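Local coordinates for protein antibiotic biosynthesis monooxygenase (Rhodospirillum rubrum, PDB 4HL9) that probably acts as a monooxygenase of the antibiotic biosynthesis type, though its own substrate is not established, at residues A[26-31]-A[72-77]; A[38-43]-A[98-103]; A[45-50]-A[90-95]. One frame throughout, in Å; residues are numbered along the deposited sequence.

Contact 1 (A[26-31]-A[72-77]); sequences VIAQDF and FVFIEE
The two middle strands of the four-stranded antiparallel sheet meet here, in the ferredoxin-like alpha-beta fold of the antibiotic biosynthesis monooxygenase family. Val26, Ala28 and Asp30 form hydrogen-bonded pairs with Glu76, Phe74 and Phe72, tied by six backbone bonds; Phe74 N to Ala28 O is the shortest at 2.7 Å. Between these rungs, at the non-hydrogen-bonded pairs, CA-H...O contacts add to the ladder, as from Ile27 CA to Phe74 O (3.3 Å).

The two faces of the sheet do different work. On one, CG2 of Ile27, anti to its own backbone N, crosses against Val73 CG1 at 3.7 Å, and the CG of Gln29 runs alongside Val73 CG2. This face receives the second subunit: Ile27 packs on Val73 of that chain, and Gln29 on its Gln29. Gln29 OE1 is hydrogen-bonded to His71 NE2.

The other face, with Ala28, Phe74 and Glu76, lies under the helices, where Phe74 meets Leu47. Ala28 CB packs against Phe74 CB at 4.0 Å. The Glu76 chain, extended beyond CG (chi2 173°), crosses Val26 at a slant and brings OE1 to 3.9 Å from Val26 CB, while OE1 is hydrogen-bonded to Trp78 NE1. Asp30 OD2, which is hydrogen-bonded to Tyr44 OH, sits in the plane of the Phe74 ring at its edge, 3.8 Å from Phe74 CE2, with carboxylate and ring planes 72° apart.

Contact 2 (A[38-43]-A[98-103]); sequences DIVLPL and PLINAH
This is a mostly apolar contact between helix 37-52 and the end of the second helix, on the helical side of the sheet, where Leu43, Val40 and Ile39 meet Ile100 and Leu99 in the last part of helix 91-101 and His103 in the turn that follows. No hydrogen bond crosses between the two segments. The closest CA atoms are those of Val40 and Ile100, 5.7 Å apart.

The Leu43 and Ile100 side chains pass one another head to tail, Leu43 CB resting on Ile100 CG1 at 3.7 Å. With CG1 beside its backbone N (chi1 -69°), Ile100 lays CG1 and CD1 against Leu43, even though its CB does not point at the facing helix. Leu99, its side chain roughly perpendicular to that of Leu43, brings its CB to Leu43 CD2 at 4.1 Å.

Farther along, the His103 ring is approached obliquely by two methyl groups. Ile39 CG2 comes within 3.8 Å of His103 NE2, and Val40 CG1 lies 4.0 Å from His103 CD2. That same Val40 methyl also reaches the backbone, 4.1 Å from Ile100 O. Beneath the helices, Val40 and Ile100 both pack on Ile32 of strand 24-32, so the buried side of the contact rests on the sheet while Ile39 and Leu99 form its exposed margin. Two helices packed together over one face of an antiparallel sheet are the layout of the ferredoxin-like fold.

Contact 3 (A[45-50]-A[90-95]); sequences RELVEK and TEHFTR
His92 carries its ring between its own backbone N and carbonyl carbon (chi1 54°), which sets one face against Lys50 of the opposing helix. Lys50 CB stands over that face in a CH-pi contact, 3.6 Å from the ring centroid, and Thr90 OG1 lies over the opposite face. The edge of the ring meets Leu47, whose CD1 is 4.1 Å from His92 CD2, and His92 NE2 is hydrogen-bonded to Glu54 OE2.

Glu46 reaches across by an extended chain, CG anti to its backbone N (chi1 -175°), to meet Arg95, whose chain turns at chi3 (49°) to bring the guanidinium across. The salt bridge from Arg95 NH2 to Glu46 OE2 measures 2.7 Å; it lies close to the guanidinium plane but comes onto the carboxylate from above its plane.

Glu46 to Arg95 is the link of a four-residue salt-bridge network that crosses between helices 37-52 and 91-101, the antiparallel pair covering one face of the sheet in this ferredoxin-like fold. Arg95 holds Glu91 side-on through NE and NH2, each meeting one carboxylate oxygen at its syn lone pair, with Arg95 NE to Glu91 OE2 at 2.8 Å. The two carboxylates probably stabilise the arginine's charge and fix its rotation. Lys50 NZ adds a weak bond to Glu46 OE2 at 3.2 Å.

How the contacts relate
Contact 1 is the buried core, a backbone ladder inside the sheet, whereas contacts 2 and 3 join the same two helices, 37-52 and 91-101, above it. Moving along that pair, the chemistry changes: contact 2 is mostly apolar and partly buried, while contact 3 lies at the surface and adds charged pairs. Both rest on contact 1. Phe72 CE1 of contact 1 packs against Leu41 CD2 of contact 2 at 3.8 Å, and Phe74 CZ touches Leu47 CD2 at 3.7 Å toward contact 3. Leu47 also nears Ile100, linking the two helical contacts, and the sheet's other face packs on the second subunit.

Contact 1 (A[26-31]-A[72-77])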
loop_
_atom_site.group_PDB
_atom_site.type_symbol
_atom_site.label_atom_id
_atom_site.label_comp_id
_atom_site.label_asym_id
_atom_site.label_seq_id
_atom_site.Cartn_x
_atom_site.Cartn_y
_atom_site.Cartn_z
ATOM N N VAL A 26 -3.716 -6.407 1.764
ATOM C CA VAL A 26 -4.554 -5.286 2.180
ATOM C C VAL A 26 -3.677 -4.058 2.406
ATOM O O VAL A 26 -2.621 -4.182 2.964
ATOM C CB VAL A 26 -5.293 -5.595 3.504
ATOM C CG1 VAL A 26 -6.115 -4.401 3.984
ATOM C CG2 VAL A 26 -6.171 -6.846 3.357
ATOM N N ILE A 27 -4.123 -2.908 1.916
ATOM C CA ILE A 27 -3.601 -1.623 2.385
ATOM C C ILE A 27 -4.748 -0.860 3.053
ATOM O O ILE A 27 -5.836 -0.761 2.493
ATOM C CB ILE A 27 -3.006 -0.806 1.233
ATOM C CG1 ILE A 27 -1.788 -1.536 0.670
ATOM C CG2 ILE A 27 -2.605 0.642 1.724
ATOM C CD1 ILE A 27 -1.347 -0.980 -0.693
ATOM N N ALA A 28 -4.471 -0.341 4.243
ATOM C CA ALA A 28 -5.385 0.468 5.041
ATOM C C ALA A 28 -4.649 1.741 5.398
ATOM O O ALA A 28 -3.444 1.696 5.735
ATOM C CB ALA A 28 -5.752 -0.265 6.297
ATOM N N GLN A 29 -5.363 2.861 5.306
ATOM C CA GLN A 29 -4.826 4.184 5.561
ATOM C C GLN A 29 -5.694 4.909 6.567
ATOM O O GLN A 29 -6.938 4.960 6.421
ATOM C CB GLN A 29 -4.801 5.002 4.276
ATOM C CG GLN A 29 -4.025 4.349 3.136
ATOM C CD GLN A 29 -3.938 5.248 1.939
ATOM O OE1 GLN A 29 -3.502 6.394 2.052
ATOM N NE2 GLN A 29 -4.347 4.735 0.770
ATOM N N ASP A 30 -5.036 5.461 7.572
ATOM C CA ASP A 30 -5.683 6.301 8.578
ATOM C C ASP A 30 -5.132 7.724 8.435
ATOM O O ASP A 30 -3.944 7.895 8.109
ATOM C CB ASP A 30 -5.338 5.825 9.970
ATOM C CG ASP A 30 -5.922 4.451 10.319
ATOM O OD1 ASP A 30 -6.816 3.923 9.617
ATOM O OD2 ASP A 30 -5.485 3.927 11.352
ATOM N N PHE A 31 -5.990 8.712 8.684
ATOM C CA PHE A 31 -5.584 10.131 8.674
ATOM C C PHE A 31 -5.906 10.689 10.035
ATOM O O PHE A 31 -7.068 10.918 10.349
ATOM C CB PHE A 31 -6.316 10.890 7.570
ATOM C CG PHE A 31 -6.124 10.289 6.186
ATOM C CD1 PHE A 31 -5.155 10.796 5.325
ATOM C CD2 PHE A 31 -6.904 9.223 5.760
ATOM C CE1 PHE A 31 -4.970 10.255 4.046
ATOM C CE2 PHE A 31 -6.725 8.661 4.480
ATOM C CZ PHE A 31 -5.761 9.176 3.628
ATOM N N PHE A 72 -1.068 7.297 8.453
ATOM C CA PHE A 72 -0.474 5.976 8.730
ATOM C C PHE A 72 -0.988 4.988 7.724
ATOM O O PHE A 72 -2.160 5.053 7.362
ATOM C CB PHE A 72 -0.796 5.505 10.158
ATOM C CG PHE A 72 -0.142 6.337 11.210
ATOM C CD1 PHE A 72 1.176 6.091 11.590
ATOM C CD2 PHE A 72 -0.830 7.405 11.789
ATOM C CE1 PHE A 72 1.788 6.872 12.542
ATOM C CE2 PHE A 72 -0.226 8.194 12.742
ATOM C CZ PHE A 72 1.087 7.926 13.124
ATOM N N VAL A 73 -0.125 4.052 7.321
ATOM C CA VAL A 73 -0.469 3.078 6.287
ATOM C C VAL A 73 -0.083 1.673 6.746
ATOM O O VAL A 73 1.077 1.420 7.110
ATOM C CB VAL A 73 0.181 3.412 4.927
ATOM C CG1 VAL A 73 -0.146 2.325 3.869
ATOM C CG2 VAL A 73 -0.281 4.795 4.428
ATOM N N PHE A 74 -1.068 0.785 6.742
ATOM C CA PHE A 74 -0.862 -0.619 7.039
ATOM C C PHE A 74 -0.688 -1.365 5.724
ATOM O O PHE A 74 -1.399 -1.103 4.765
ATOM C CB PHE A 74 -2.103 -1.199 7.753
ATOM C CG PHE A 74 -2.293 -0.703 9.162
ATOM C CD1 PHE A 74 -1.666 -1.340 10.229
ATOM C CD2 PHE A 74 -3.139 0.374 9.423
ATOM C CE1 PHE A 74 -1.851 -0.895 11.539
ATOM C CE2 PHE A 74 -3.355 0.804 10.725
ATOM C CZ PHE A 74 -2.706 0.182 11.778
ATOM N N ILE A 75 0.290 -2.270 5.667
ATOM C CA ILE A 75 0.394 -3.193 4.551
ATOM C C ILE A 75 0.309 -4.576 5.161
ATOM O O ILE A 75 1.126 -4.928 6.006
ATOM C CB ILE A 75 1.738 -3.044 3.779
ATOM C CG1 ILE A 75 1.805 -1.694 3.053
ATOM C CG2 ILE A 75 1.870 -4.169 2.734
ATOM C CD1 ILE A 75 3.196 -1.399 2.434
ATOM N N GLU A 76 -0.681 -5.357 4.726
ATOM C CA GLU A 76 -1.002 -6.608 5.401
ATOM C C GLU A 76 -1.088 -7.718 4.359
ATOM O O GLU A 76 -1.398 -7.479 3.195
ATOM C CB GLU A 76 -2.338 -6.504 6.182
ATOM C CG GLU A 76 -2.748 -5.079 6.662
ATOM C CD GLU A 76 -4.176 -4.984 7.293
ATOM O OE1 GLU A 76 -4.922 -5.994 7.342
ATOM O OE2 GLU A 76 -4.543 -3.877 7.781
ATOM N N GLU A 77 -0.789 -8.930 4.798
ATOM C CA GLU A 77 -0.988 -10.095 3.961
ATOM C C GLU A 77 -1.687 -11.143 4.821
ATOM O O GLU A 77 -1.263 -11.426 5.955
ATOM C CB GLU A 77 0.362 -10.578 3.410
ATOM C CG GLU A 77 0.286 -11.662 2.365
ATOM C CD GLU A 77 1.615 -11.881 1.651
ATOM O OE1 GLU A 77 2.678 -11.479 2.182
ATOM O OE2 GLU A 77 1.599 -12.476 0.559
#

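Contact 2 (A[38-43]-A[98-103])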
loop_
_atom_site.group_PDB
_atom_site.type_symbol
_atom_site.label_atom_id
_atom_site.label_comp_id
_atom_site.label_asym_id
_atom_site.label_seq_id
_atom_site.Cartn_x
_atom_site.Cartn_y
_atom_site.Cartn_z
ATOM N N ASP A 38 0.769 11.692 19.127
ATOM C CA ASP A 38 1.448 11.113 20.291
ATOM C C ASP A 38 0.546 10.188 21.125
ATOM O O ASP A 38 1.019 9.241 21.730
ATOM C CB ASP A 38 2.102 12.199 21.165
ATOM C CG ASP A 38 3.272 12.891 20.452
ATOM O OD1 ASP A 38 3.875 12.282 19.541
ATOM O OD2 ASP A 38 3.577 14.054 20.783
ATOM N N ILE A 39 -0.749 10.469 21.142
ATOM C CA ILE A 39 -1.734 9.596 21.780
ATOM C C ILE A 39 -1.822 8.245 21.048
ATOM O O ILE A 39 -1.817 7.179 21.675
ATOM C CB ILE A 39 -3.122 10.280 21.806
ATOM C CG1 ILE A 39 -3.109 11.476 22.780
ATOM C CG2 ILE A 39 -4.228 9.297 22.167
ATOM C CD1 ILE A 39 -4.442 12.234 22.803
ATOM N N VAL A 40 -1.870 8.286 19.723
ATOM C CA VAL A 40 -2.192 7.062 18.955
ATOM C C VAL A 40 -0.999 6.145 18.678
ATOM O O VAL A 40 -1.171 4.942 18.497
ATOM C CB VAL A 40 -2.946 7.347 17.652
ATOM C CG1 VAL A 40 -4.301 8.011 17.925
ATOM C CG2 VAL A 40 -2.058 8.138 16.663
ATOM N N LEU A 41 0.207 6.708 18.660
ATOM C CA LEU A 41 1.402 5.919 18.441
ATOM C C LEU A 41 1.489 4.649 19.316
ATOM O O LEU A 41 1.657 3.570 18.759
ATOM C CB LEU A 41 2.677 6.782 18.478
ATOM C CG LEU A 41 2.907 7.579 17.176
ATOM C CD1 LEU A 41 4.001 8.674 17.349
ATOM C CD2 LEU A 41 3.292 6.625 16.030
ATOM N N PRO A 42 1.332 4.766 20.664
ATOM C CA PRO A 42 1.396 3.563 21.517
ATOM C C PRO A 42 0.317 2.527 21.183
ATOM O O PRO A 42 0.549 1.333 21.351
ATOM C CB PRO A 42 1.153 4.112 22.935
ATOM C CG PRO A 42 1.509 5.575 22.843
ATOM C CD PRO A 42 1.080 5.983 21.470
ATOM N N LEU A 43 -0.852 3.006 20.766
ATOM C CA LEU A 43 -1.979 2.176 20.352
ATOM C C LEU A 43 -1.613 1.395 19.077
ATOM O O LEU A 43 -1.786 0.177 19.014
ATOM C CB LEU A 43 -3.196 3.070 20.094
ATOM C CG LEU A 43 -4.096 3.543 21.243
ATOM C CD1 LEU A 43 -3.404 3.598 22.584
ATOM C CD2 LEU A 43 -4.876 4.825 20.925
ATOM N N PRO A 98 -11.072 1.491 17.389
ATOM C CA PRO A 98 -11.938 2.639 17.697
ATOM C C PRO A 98 -11.218 3.702 18.541
ATOM O O PRO A 98 -11.460 4.894 18.333
ATOM C CB PRO A 98 -13.113 2.010 18.460
ATOM C CG PRO A 98 -13.125 0.554 17.983
ATOM C CD PRO A 98 -11.668 0.214 17.843
ATOM N N LEU A 99 -10.318 3.297 19.436
ATOM C CA LEU A 99 -9.551 4.274 20.214
ATOM C C LEU A 99 -8.644 5.154 19.337
ATOM O O LEU A 99 -8.449 6.334 19.624
ATOM C CB LEU A 99 -8.726 3.601 21.300
ATOM C CG LEU A 99 -9.480 2.879 22.430
ATOM C CD1 LEU A 99 -8.456 2.174 23.293
ATOM C CD2 LEU A 99 -10.333 3.895 23.217
ATOM N N ILE A 100 -8.102 4.556 18.280
ATOM C CA ILE A 100 -7.369 5.265 17.243
ATOM C C ILE A 100 -8.273 6.145 16.415
ATOM O O ILE A 100 -8.001 7.346 16.244
ATOM C CB ILE A 100 -6.577 4.282 16.344
ATOM C CG1 ILE A 100 -5.440 3.685 17.159
ATOM C CG2 ILE A 100 -6.028 5.022 15.110
ATOM C CD1 ILE A 100 -4.902 2.291 16.639
ATOM N N ASN A 101 -9.375 5.579 15.934
ATOM C CA ASN A 101 -10.281 6.294 15.061
ATOM C C ASN A 101 -11.018 7.460 15.726
ATOM O O ASN A 101 -11.483 8.338 15.033
ATOM C CB ASN A 101 -11.281 5.352 14.406
ATOM C CG ASN A 101 -10.633 4.431 13.402
ATOM O OD1 ASN A 101 -9.449 4.586 13.036
ATOM N ND2 ASN A 101 -11.405 3.449 12.946
ATOM N N ALA A 102 -11.100 7.459 17.051
ATOM C CA ALA A 102 -11.632 8.608 17.795
ATOM C C ALA A 102 -10.943 9.917 17.383
ATOM O O ALA A 102 -11.541 10.990 17.429
ATOM C CB ALA A 102 -11.457 8.382 19.288
ATOM N N HIS A 103 -9.691 9.800 16.960
ATOM C CA HIS A 103 -8.889 10.952 16.564
ATOM C C HIS A 103 -8.696 11.179 15.046
ATOM O O HIS A 103 -7.843 11.980 14.650
ATOM C CB HIS A 103 -7.550 10.858 17.261
ATOM C CG HIS A 103 -7.654 10.866 18.758
ATOM N ND1 HIS A 103 -8.125 11.955 19.460
ATOM C CD2 HIS A 103 -7.346 9.927 19.687
ATOM C CE1 HIS A 103 -8.098 11.690 20.756
ATOM N NE2 HIS A 103 -7.633 10.465 20.922
#

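Contact 3 (A[45-50]-A[90-95])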
loop_
_atom_site.group_PDB
_atom_site.type_symbol
_atom_site.label_atom_id
_atom_site.label_comp_id
_atom_site.label_asym_id
_atom_site.label_seq_id
_atom_site.Cartn_x
_atom_site.Cartn_y
_atom_site.Cartn_z
ATOM N N ARG A 45 1.444 0.739 18.071
ATOM C CA ARG A 45 2.509 -0.211 18.412
ATOM C C ARG A 45 1.961 -1.536 18.992
ATOM O O ARG A 45 2.384 -2.629 18.588
ATOM C CB ARG A 45 3.534 0.413 19.368
ATOM C CG ARG A 45 4.334 1.585 18.795
ATOM C CD ARG A 45 5.436 1.980 19.773
ATOM N NE ARG A 45 5.496 3.422 20.023
ATOM C CZ ARG A 45 5.966 4.329 19.166
ATOM N NH1 ARG A 45 6.415 3.971 17.964
ATOM N NH2 ARG A 45 5.975 5.611 19.509
ATOM N N GLU A 46 0.997 -1.431 19.906
ATOM C CA GLU A 46 0.327 -2.625 20.450
ATOM C C GLU A 46 -0.480 -3.360 19.371
ATOM O O GLU A 46 -0.443 -4.580 19.306
ATOM C CB GLU A 46 -0.576 -2.285 21.650
ATOM C CG GLU A 46 -1.196 -3.537 22.324
ATOM C CD GLU A 46 -2.161 -3.215 23.466
ATOM O OE1 GLU A 46 -2.268 -2.037 23.876
ATOM O OE2 GLU A 46 -2.819 -4.158 23.956
ATOM N N LEU A 47 -1.219 -2.624 18.545
ATOM C CA LEU A 47 -1.975 -3.234 17.439
ATOM C C LEU A 47 -1.049 -4.087 16.541
ATOM O O LEU A 47 -1.350 -5.246 16.227
ATOM C CB LEU A 47 -2.769 -2.158 16.657
ATOM C CG LEU A 47 -3.670 -2.618 15.510
ATOM C CD1 LEU A 47 -4.726 -3.638 16.006
ATOM C CD2 LEU A 47 -4.318 -1.442 14.741
ATOM N N VAL A 48 0.099 -3.528 16.184
ATOM C CA VAL A 48 1.069 -4.231 15.336
ATOM C C VAL A 48 1.602 -5.486 16.037
ATOM O O VAL A 48 1.568 -6.597 15.466
ATOM C CB VAL A 48 2.192 -3.285 14.882
ATOM C CG1 VAL A 48 3.365 -4.052 14.270
ATOM C CG2 VAL A 48 1.645 -2.277 13.885
ATOM N N GLU A 49 2.033 -5.324 17.285
ATOM C CA GLU A 49 2.574 -6.446 18.054
ATOM C C GLU A 49 1.571 -7.605 18.220
ATOM O O GLU A 49 1.919 -8.761 17.975
ATOM C CB GLU A 49 3.104 -5.950 19.402
ATOM C CG GLU A 49 3.209 -7.011 20.491
ATOM C CD GLU A 49 3.500 -6.384 21.838
ATOM O OE1 GLU A 49 2.531 -6.154 22.602
ATOM O OE2 GLU A 49 4.684 -6.092 22.109
ATOM N N LYS A 50 0.330 -7.289 18.583
ATOM C CA LYS A 50 -0.700 -8.313 18.806
ATOM C C LYS A 50 -1.181 -8.936 17.508
ATOM O O LYS A 50 -1.482 -10.147 17.459
ATOM C CB LYS A 50 -1.921 -7.742 19.555
ATOM C CG LYS A 50 -1.756 -7.410 21.043
ATOM C CD LYS A 50 -1.367 -8.607 21.891
ATOM C CE LYS A 50 -1.628 -8.364 23.400
ATOM N NZ LYS A 50 -1.253 -7.003 23.886
ATOM N N THR A 90 -10.838 -9.727 16.661
ATOM C CA THR A 90 -9.950 -9.971 17.791
ATOM C C THR A 90 -10.152 -8.929 18.891
ATOM O O THR A 90 -10.647 -7.826 18.637
ATOM C CB THR A 90 -8.485 -9.956 17.385
ATOM O OG1 THR A 90 -8.170 -8.691 16.791
ATOM C CG2 THR A 90 -8.165 -11.086 16.383
ATOM N N GLU A 91 -9.759 -9.282 20.105
ATOM C CA GLU A 91 -9.804 -8.342 21.221
ATOM C C GLU A 91 -8.978 -7.079 20.908
ATOM O O GLU A 91 -9.455 -5.961 21.092
ATOM C CB GLU A 91 -9.318 -9.016 22.512
ATOM C CG GLU A 91 -9.675 -8.266 23.789
ATOM C CD GLU A 91 -8.748 -7.071 24.064
ATOM O OE1 GLU A 91 -7.521 -7.129 23.765
ATOM O OE2 GLU A 91 -9.267 -6.075 24.593
ATOM N N HIS A 92 -7.753 -7.266 20.432
ATOM C CA HIS A 92 -6.872 -6.128 20.191
ATOM C C HIS A 92 -7.394 -5.196 19.082
ATOM O O HIS A 92 -7.377 -3.973 19.264
ATOM C CB HIS A 92 -5.416 -6.574 19.980
ATOM C CG HIS A 92 -5.248 -7.599 18.905
ATOM N ND1 HIS A 92 -5.335 -8.956 19.149
ATOM C CD2 HIS A 92 -5.002 -7.466 17.580
ATOM C CE1 HIS A 92 -5.145 -9.615 18.017
ATOM N NE2 HIS A 92 -4.955 -8.735 17.048
ATOM N N PHE A 93 -7.893 -5.751 17.974
ATOM C CA PHE A 93 -8.509 -4.920 16.921
ATOM C C PHE A 93 -9.731 -4.123 17.430
ATOM O O PHE A 93 -9.809 -2.879 17.252
ATOM C CB PHE A 93 -8.871 -5.744 15.676
ATOM C CG PHE A 93 -9.357 -4.926 14.498
ATOM C CD1 PHE A 93 -10.614 -4.331 14.508
ATOM C CD2 PHE A 93 -8.556 -4.774 13.360
ATOM C CE1 PHE A 93 -11.075 -3.568 13.426
ATOM C CE2 PHE A 93 -9.010 -4.032 12.247
ATOM C CZ PHE A 93 -10.271 -3.419 12.285
ATOM N N THR A 94 -10.681 -4.824 18.050
ATOM C CA THR A 94 -11.911 -4.179 18.497
ATOM C C THR A 94 -11.709 -3.191 19.664
ATOM O O THR A 94 -12.504 -2.272 19.853
ATOM C CB THR A 94 -13.017 -5.210 18.840
ATOM O OG1 THR A 94 -12.524 -6.092 19.843
ATOM C CG2 THR A 94 -13.426 -6.004 17.582
ATOM N N ARG A 95 -10.647 -3.355 20.428
ATOM C CA ARG A 95 -10.318 -2.388 21.470
ATOM C C ARG A 95 -9.518 -1.210 20.876
ATOM O O ARG A 95 -9.902 -0.046 21.035
ATOM C CB ARG A 95 -9.566 -3.076 22.622
ATOM C CG ARG A 95 -8.965 -2.133 23.675
ATOM C CD ARG A 95 -8.338 -2.889 24.832
ATOM N NE ARG A 95 -7.440 -3.970 24.414
ATOM C CZ ARG A 95 -6.133 -3.838 24.197
ATOM N NH1 ARG A 95 -5.537 -2.661 24.346
ATOM N NH2 ARG A 95 -5.419 -4.890 23.815
#